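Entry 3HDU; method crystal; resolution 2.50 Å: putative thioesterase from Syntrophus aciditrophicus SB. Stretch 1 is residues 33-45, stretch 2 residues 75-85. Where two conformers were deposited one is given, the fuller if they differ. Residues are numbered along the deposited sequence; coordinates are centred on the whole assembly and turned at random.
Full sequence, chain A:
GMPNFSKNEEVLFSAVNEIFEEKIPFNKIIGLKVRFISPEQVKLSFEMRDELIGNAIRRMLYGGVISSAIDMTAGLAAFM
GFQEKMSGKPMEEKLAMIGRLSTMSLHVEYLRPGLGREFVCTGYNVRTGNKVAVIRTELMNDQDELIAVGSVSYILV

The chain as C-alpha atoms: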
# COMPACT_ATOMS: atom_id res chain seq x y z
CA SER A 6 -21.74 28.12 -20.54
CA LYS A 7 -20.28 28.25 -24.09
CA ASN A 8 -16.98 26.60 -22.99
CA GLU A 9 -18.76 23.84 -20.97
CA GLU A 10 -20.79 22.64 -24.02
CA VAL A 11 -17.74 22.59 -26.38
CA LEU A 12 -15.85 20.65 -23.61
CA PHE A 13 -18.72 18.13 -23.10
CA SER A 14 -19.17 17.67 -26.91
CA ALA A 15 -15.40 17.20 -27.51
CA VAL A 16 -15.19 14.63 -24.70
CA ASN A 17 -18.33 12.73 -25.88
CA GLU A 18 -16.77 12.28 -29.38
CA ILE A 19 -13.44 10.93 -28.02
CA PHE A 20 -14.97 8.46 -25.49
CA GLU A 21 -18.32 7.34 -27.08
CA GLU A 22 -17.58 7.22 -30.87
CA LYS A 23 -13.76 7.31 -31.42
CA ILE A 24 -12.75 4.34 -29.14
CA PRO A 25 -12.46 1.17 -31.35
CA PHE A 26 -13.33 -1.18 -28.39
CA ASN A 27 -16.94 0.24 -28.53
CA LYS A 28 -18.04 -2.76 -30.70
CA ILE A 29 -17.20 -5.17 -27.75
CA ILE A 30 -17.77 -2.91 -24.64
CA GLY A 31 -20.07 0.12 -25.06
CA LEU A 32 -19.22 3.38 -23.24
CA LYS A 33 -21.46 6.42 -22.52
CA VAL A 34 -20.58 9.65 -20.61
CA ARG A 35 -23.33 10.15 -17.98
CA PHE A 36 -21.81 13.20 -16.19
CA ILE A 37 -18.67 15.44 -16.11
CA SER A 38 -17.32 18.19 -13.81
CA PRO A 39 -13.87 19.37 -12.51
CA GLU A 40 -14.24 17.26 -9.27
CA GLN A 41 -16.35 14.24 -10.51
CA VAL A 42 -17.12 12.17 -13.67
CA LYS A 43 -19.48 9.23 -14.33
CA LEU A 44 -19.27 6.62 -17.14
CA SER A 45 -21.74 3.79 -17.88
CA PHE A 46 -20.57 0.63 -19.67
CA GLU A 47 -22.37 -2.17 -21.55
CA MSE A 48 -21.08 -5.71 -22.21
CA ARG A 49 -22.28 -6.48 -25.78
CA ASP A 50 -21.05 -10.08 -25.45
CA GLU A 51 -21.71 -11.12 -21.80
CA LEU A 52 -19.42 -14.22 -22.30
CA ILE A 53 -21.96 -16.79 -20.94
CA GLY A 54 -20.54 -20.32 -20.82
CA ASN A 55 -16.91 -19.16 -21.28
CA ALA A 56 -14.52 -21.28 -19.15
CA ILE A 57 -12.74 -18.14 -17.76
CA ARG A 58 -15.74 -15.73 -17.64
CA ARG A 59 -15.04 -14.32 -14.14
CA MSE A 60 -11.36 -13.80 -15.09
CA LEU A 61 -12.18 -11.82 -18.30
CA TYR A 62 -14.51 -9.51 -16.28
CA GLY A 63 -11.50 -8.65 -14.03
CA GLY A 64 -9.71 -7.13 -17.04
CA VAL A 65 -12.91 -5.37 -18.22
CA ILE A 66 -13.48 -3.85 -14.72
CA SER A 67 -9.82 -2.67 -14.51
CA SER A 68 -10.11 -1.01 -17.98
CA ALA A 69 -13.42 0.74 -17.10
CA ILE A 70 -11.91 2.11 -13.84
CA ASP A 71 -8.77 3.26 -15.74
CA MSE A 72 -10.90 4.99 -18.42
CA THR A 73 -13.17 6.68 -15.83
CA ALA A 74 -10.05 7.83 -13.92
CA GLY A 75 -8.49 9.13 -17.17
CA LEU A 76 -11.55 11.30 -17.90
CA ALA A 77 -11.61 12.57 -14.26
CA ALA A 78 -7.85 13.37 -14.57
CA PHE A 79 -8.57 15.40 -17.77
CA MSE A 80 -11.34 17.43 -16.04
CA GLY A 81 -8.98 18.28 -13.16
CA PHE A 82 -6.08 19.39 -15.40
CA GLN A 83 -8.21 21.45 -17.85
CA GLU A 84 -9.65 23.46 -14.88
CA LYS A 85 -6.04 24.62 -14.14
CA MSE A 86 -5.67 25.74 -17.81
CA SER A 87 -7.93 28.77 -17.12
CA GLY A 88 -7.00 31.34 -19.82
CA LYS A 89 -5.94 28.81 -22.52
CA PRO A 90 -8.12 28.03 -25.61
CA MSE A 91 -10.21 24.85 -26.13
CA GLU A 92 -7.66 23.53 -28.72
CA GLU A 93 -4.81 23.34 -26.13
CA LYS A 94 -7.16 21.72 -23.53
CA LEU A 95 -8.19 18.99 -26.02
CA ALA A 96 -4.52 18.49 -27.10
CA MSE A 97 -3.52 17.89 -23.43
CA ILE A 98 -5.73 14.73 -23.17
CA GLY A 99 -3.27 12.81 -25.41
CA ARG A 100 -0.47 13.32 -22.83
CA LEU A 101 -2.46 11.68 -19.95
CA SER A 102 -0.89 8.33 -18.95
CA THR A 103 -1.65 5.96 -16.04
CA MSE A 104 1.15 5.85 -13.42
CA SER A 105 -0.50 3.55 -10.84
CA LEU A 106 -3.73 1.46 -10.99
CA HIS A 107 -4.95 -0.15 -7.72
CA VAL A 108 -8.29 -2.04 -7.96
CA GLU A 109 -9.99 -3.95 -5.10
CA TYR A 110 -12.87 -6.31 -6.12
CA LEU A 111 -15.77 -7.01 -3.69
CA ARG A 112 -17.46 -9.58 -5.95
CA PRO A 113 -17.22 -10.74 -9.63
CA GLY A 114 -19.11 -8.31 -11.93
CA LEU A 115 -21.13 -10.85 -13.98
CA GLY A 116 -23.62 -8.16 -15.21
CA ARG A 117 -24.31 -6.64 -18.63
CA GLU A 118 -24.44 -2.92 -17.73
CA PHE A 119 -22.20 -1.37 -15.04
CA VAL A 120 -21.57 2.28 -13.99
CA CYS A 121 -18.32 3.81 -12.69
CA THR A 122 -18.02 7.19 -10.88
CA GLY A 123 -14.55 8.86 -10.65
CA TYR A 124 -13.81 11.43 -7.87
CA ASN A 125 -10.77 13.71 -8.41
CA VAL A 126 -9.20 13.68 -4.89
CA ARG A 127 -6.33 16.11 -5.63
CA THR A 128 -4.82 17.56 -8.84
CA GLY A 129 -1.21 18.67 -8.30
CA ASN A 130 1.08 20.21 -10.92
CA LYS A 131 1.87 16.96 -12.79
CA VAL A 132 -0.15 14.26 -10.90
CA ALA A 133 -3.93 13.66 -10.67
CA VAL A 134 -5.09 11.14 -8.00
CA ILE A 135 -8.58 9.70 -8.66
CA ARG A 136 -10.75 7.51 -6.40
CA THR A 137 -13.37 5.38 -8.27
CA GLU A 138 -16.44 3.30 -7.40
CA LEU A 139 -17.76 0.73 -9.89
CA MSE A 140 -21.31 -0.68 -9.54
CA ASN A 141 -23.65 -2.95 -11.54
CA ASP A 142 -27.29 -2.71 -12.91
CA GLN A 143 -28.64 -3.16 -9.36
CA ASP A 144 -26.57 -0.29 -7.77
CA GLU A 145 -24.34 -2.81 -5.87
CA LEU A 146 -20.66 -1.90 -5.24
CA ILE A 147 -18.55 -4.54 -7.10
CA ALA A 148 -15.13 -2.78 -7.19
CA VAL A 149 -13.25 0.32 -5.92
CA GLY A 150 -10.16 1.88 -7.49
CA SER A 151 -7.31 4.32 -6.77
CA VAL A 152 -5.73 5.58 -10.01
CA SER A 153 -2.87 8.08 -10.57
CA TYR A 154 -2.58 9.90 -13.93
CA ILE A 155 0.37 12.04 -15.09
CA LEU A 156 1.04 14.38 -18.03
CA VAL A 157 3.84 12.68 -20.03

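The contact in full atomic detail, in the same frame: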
# COMPACT_ATOMS: atom_id res chain seq x y z
N LYS A 33 -20.69 5.17 -22.46
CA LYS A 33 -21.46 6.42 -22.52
C LYS A 33 -21.06 7.33 -21.35
O LYS A 33 -20.84 6.84 -20.24
CB LYS A 33 -22.97 6.14 -22.51
CG LYS A 33 -23.47 5.43 -23.77
N VAL A 34 -20.96 8.64 -21.61
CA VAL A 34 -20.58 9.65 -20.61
C VAL A 34 -21.86 10.20 -19.95
O VAL A 34 -22.56 11.03 -20.54
CB VAL A 34 -19.75 10.80 -21.25
CG1 VAL A 34 -19.34 11.84 -20.20
CG2 VAL A 34 -18.52 10.25 -21.96
N ARG A 35 -22.14 9.74 -18.73
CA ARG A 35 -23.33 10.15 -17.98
C ARG A 35 -23.22 11.55 -17.37
O ARG A 35 -24.21 12.28 -17.32
CB ARG A 35 -23.61 9.18 -16.81
CG ARG A 35 -23.72 7.68 -17.12
CD ARG A 35 -25.04 7.25 -17.75
NE ARG A 35 -25.14 7.54 -19.18
CZ ARG A 35 -26.11 7.11 -19.99
NH1 ARG A 35 -26.09 7.46 -21.29
NH2 ARG A 35 -27.12 6.34 -19.55
N PHE A 36 -22.03 11.91 -16.88
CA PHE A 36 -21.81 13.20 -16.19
C PHE A 36 -20.32 13.60 -16.15
O PHE A 36 -19.46 12.72 -16.05
CB PHE A 36 -22.38 13.08 -14.76
CG PHE A 36 -22.19 14.30 -13.90
CD1 PHE A 36 -23.06 15.39 -13.99
CD2 PHE A 36 -21.15 14.35 -12.96
CE1 PHE A 36 -22.89 16.53 -13.17
CE2 PHE A 36 -20.97 15.47 -12.14
CZ PHE A 36 -21.84 16.57 -12.24
N ILE A 37 -20.04 14.90 -16.24
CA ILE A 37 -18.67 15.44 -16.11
C ILE A 37 -18.65 16.76 -15.32
O ILE A 37 -19.59 17.54 -15.38
CB ILE A 37 -17.92 15.67 -17.48
CG1 ILE A 37 -18.62 16.68 -18.39
CG2 ILE A 37 -17.74 14.35 -18.22
CD1 ILE A 37 -17.80 17.06 -19.60
N SER A 38 -17.56 16.97 -14.58
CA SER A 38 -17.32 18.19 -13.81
C SER A 38 -15.83 18.18 -13.39
O SER A 38 -15.20 17.12 -13.44
CB SER A 38 -18.24 18.30 -12.58
OG SER A 38 -17.94 17.33 -11.59
N PRO A 39 -15.28 19.34 -12.97
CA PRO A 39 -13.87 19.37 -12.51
C PRO A 39 -13.49 18.46 -11.32
O PRO A 39 -12.31 18.09 -11.22
CB PRO A 39 -13.66 20.84 -12.13
CG PRO A 39 -14.69 21.59 -12.86
CD PRO A 39 -15.88 20.69 -12.91
N GLU A 40 -14.46 18.10 -10.47
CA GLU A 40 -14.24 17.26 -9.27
C GLU A 40 -14.88 15.85 -9.33
O GLU A 40 -14.62 15.04 -8.43
CB GLU A 40 -14.67 18.01 -7.99
CG GLU A 40 -16.15 18.48 -7.89
CD GLU A 40 -16.49 19.77 -8.66
OE1 GLU A 40 -15.58 20.55 -9.02
OE2 GLU A 40 -17.70 19.99 -8.92
N GLN A 41 -15.67 15.56 -10.37
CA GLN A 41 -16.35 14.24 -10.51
C GLN A 41 -16.81 13.94 -11.95
O GLN A 41 -17.30 14.82 -12.64
CB GLN A 41 -17.55 14.20 -9.56
CG GLN A 41 -18.39 12.91 -9.54
CD GLN A 41 -19.54 12.96 -8.54
OE1 GLN A 41 -19.60 13.82 -7.66
NE2 GLN A 41 -20.46 12.01 -8.67
N VAL A 42 -16.64 12.68 -12.37
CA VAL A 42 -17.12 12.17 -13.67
C VAL A 42 -17.87 10.85 -13.45
O VAL A 42 -17.71 10.22 -12.41
CB VAL A 42 -15.98 11.95 -14.70
CG1 VAL A 42 -15.22 13.25 -14.94
CG2 VAL A 42 -15.03 10.84 -14.26
N LYS A 43 -18.68 10.46 -14.42
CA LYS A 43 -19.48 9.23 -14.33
C LYS A 43 -19.66 8.60 -15.72
O LYS A 43 -20.23 9.24 -16.62
CB LYS A 43 -20.85 9.54 -13.72
CG LYS A 43 -21.76 8.35 -13.42
CD LYS A 43 -23.11 8.83 -12.92
CE LYS A 43 -24.11 7.69 -12.79
NZ LYS A 43 -25.51 8.19 -12.56
N LEU A 44 -19.15 7.38 -15.89
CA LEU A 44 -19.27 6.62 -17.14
C LEU A 44 -20.11 5.37 -16.91
O LEU A 44 -20.02 4.75 -15.85
CB LEU A 44 -17.88 6.20 -17.64
CG LEU A 44 -16.89 7.30 -18.04
CD1 LEU A 44 -15.58 6.65 -18.45
CD2 LEU A 44 -17.43 8.16 -19.17
N SER A 45 -20.94 5.02 -17.89
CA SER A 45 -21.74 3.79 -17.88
C SER A 45 -21.20 2.91 -19.01
O SER A 45 -20.87 3.42 -20.08
CB SER A 45 -23.23 4.06 -18.03
OG SER A 45 -23.51 4.72 -19.25
N GLY A 75 -9.11 8.32 -16.12
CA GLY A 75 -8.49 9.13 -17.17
C GLY A 75 -9.30 10.36 -17.55
O GLY A 75 -8.73 11.44 -17.75
N LEU A 76 -10.62 10.20 -17.63
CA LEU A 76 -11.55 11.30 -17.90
C LEU A 76 -11.59 12.27 -16.71
O LEU A 76 -11.62 13.48 -16.92
CB LEU A 76 -12.95 10.77 -18.21
CG LEU A 76 -14.07 11.77 -18.55
CD1 LEU A 76 -13.66 12.69 -19.68
CD2 LEU A 76 -15.34 11.02 -18.91
N ALA A 77 -11.62 11.74 -15.48
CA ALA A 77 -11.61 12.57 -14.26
C ALA A 77 -10.30 13.37 -14.15
O ALA A 77 -10.32 14.53 -13.73
CB ALA A 77 -11.83 11.73 -13.01
N ALA A 78 -9.18 12.73 -14.52
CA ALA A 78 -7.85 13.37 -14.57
C ALA A 78 -7.87 14.57 -15.53
O ALA A 78 -7.43 15.66 -15.16
CB ALA A 78 -6.77 12.37 -14.99
N PHE A 79 -8.40 14.35 -16.74
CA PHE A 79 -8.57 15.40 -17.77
C PHE A 79 -9.35 16.62 -17.26
O PHE A 79 -8.94 17.76 -17.49
CB PHE A 79 -9.25 14.82 -19.02
CG PHE A 79 -9.71 15.86 -20.02
CD1 PHE A 79 -8.81 16.41 -20.92
CD2 PHE A 79 -11.05 16.28 -20.04
CE1 PHE A 79 -9.22 17.38 -21.84
CE2 PHE A 79 -11.48 17.26 -20.96
CZ PHE A 79 -10.56 17.81 -21.87
N MSE A 80 -10.48 16.36 -16.59
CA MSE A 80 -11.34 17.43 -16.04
C MSE A 80 -10.66 18.25 -14.94
O MSE A 80 -10.97 19.43 -14.78
CB MSE A 80 -12.68 16.88 -15.54
CG MSE A 80 -13.54 16.28 -16.63
SE MSE A 80 -14.11 17.55 -17.96
CE MSE A 80 -14.60 16.30 -19.31
N GLY A 81 -9.77 17.61 -14.19
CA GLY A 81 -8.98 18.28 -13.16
C GLY A 81 -7.93 19.18 -13.78
O GLY A 81 -7.85 20.35 -13.43
N PHE A 82 -7.15 18.63 -14.72
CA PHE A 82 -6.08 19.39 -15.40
C PHE A 82 -6.56 20.56 -16.25
O PHE A 82 -5.94 21.62 -16.24
CB PHE A 82 -5.18 18.48 -16.26
CG PHE A 82 -4.28 17.56 -15.47
CD1 PHE A 82 -3.30 18.07 -14.62
CD2 PHE A 82 -4.36 16.17 -15.64
CE1 PHE A 82 -2.44 17.22 -13.90
CE2 PHE A 82 -3.50 15.30 -14.93
CZ PHE A 82 -2.54 15.83 -14.06
N GLN A 83 -7.66 20.38 -16.99
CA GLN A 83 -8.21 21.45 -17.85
C GLN A 83 -8.73 22.65 -17.05
O GLN A 83 -8.70 23.78 -17.54
CB GLN A 83 -9.27 20.90 -18.84
CG GLN A 83 -10.60 20.44 -18.24
CD GLN A 83 -11.61 21.56 -17.94
OE1 GLN A 83 -12.32 21.51 -16.94
NE2 GLN A 83 -11.66 22.58 -18.81
N GLU A 84 -9.21 22.40 -15.82
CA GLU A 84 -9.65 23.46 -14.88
C GLU A 84 -8.47 24.41 -14.57
O GLU A 84 -8.66 25.62 -14.50
CB GLU A 84 -10.22 22.83 -13.59
CG GLU A 84 -10.77 23.76 -12.50
CD GLU A 84 -12.16 24.32 -12.79
OE1 GLU A 84 -12.49 24.64 -13.96
OE2 GLU A 84 -12.94 24.45 -11.82
N LYS A 85 -7.27 23.84 -14.38
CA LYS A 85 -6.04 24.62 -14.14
C LYS A 85 -5.56 25.43 -15.35
O LYS A 85 -4.79 26.38 -15.18
CB LYS A 85 -4.90 23.74 -13.63
CG LYS A 85 -5.18 23.13 -12.27
CD LYS A 85 -3.93 22.46 -11.71
CE LYS A 85 -4.16 21.91 -10.31
NZ LYS A 85 -4.57 22.96 -9.34

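Stretch 1 is a β-hairpin and stretch 2 a helix laid across one of its faces. The two strands are tied by antiparallel backbone hydrogen bonds: K33 N to S45 O and S45 N to K33 O, both 3.0 Å, then R35 N to K43 O at 2.9 Å and K43 N to F36 O at 2.9 Å. F36 N also reaches K43 O, at 3.2 Å, so one carbonyl serves two successive amides and the regular ladder is interrupted there; R35, with phi/psi of -76/-38, departs from extended geometry at the same place. Near the turn, S38 OG donates to Q41 O at 2.8 Å, a side-chain bond that helps close the loop.

The helix runs at 150° to strand 41-45, with a closest axis approach of 7.8 Å, and at 30° to strand 33-37, whose axis comes no closer than 10.4 Å. Strand 41-45 is the nearer of the two strands, with V42 CA 5.6 Å from A77 CA, but the backbones come closer still at the turn, where P39 CA is 4.8 Å from M80 CA.

No hydrogen bond crosses between the stretches; the contact is made by shape and apolar surface. Strand alternation supplies one half of the rule: V42 and L44 point toward the helix while Q41 and K43 point away. On the first strand the alternation is shifted: V34 and I37, three apart with the irregular pairing at R35 and F36 between them, both point toward the helix, while F36 points away. Helical periodicity supplies the other half, since L76, M80 and E84, spaced four apart, all point toward the hairpin.

L76 is one of two centres of the contact, M80 the other. L76 CD2 lies 3.6 Å from L44 CD2, 4.2 Å from I37 CG2 and 4.3 Å from V34 CG1, while L76 CG is 4.1 Å from V42 CG1, so one branched leucine touches residues of both strands. V42 also spans a helical turn, its CG1 3.9 Å from M80 CG and its CG2 3.5 Å from A77 CB. The small methyl of A77 accompanies the close backbone approach at this point.

M80, a selenomethionine, continues the apolar seam toward the turn. Its CE meets I37 CD1 at 3.3 Å, a tight contact, and its CB sits 3.3 Å from S38 O. Beyond it the backbones themselves come close: P39 CA is 3.7 Å from M80 O, and P39 O is 3.9 Å from G81 CA, where glycine presents no side chain to the loop. At the exposed margin, P39 CG lies 3.5 Å from E84 OE2; the proline ring packs beside a carboxylate that can remain solvated.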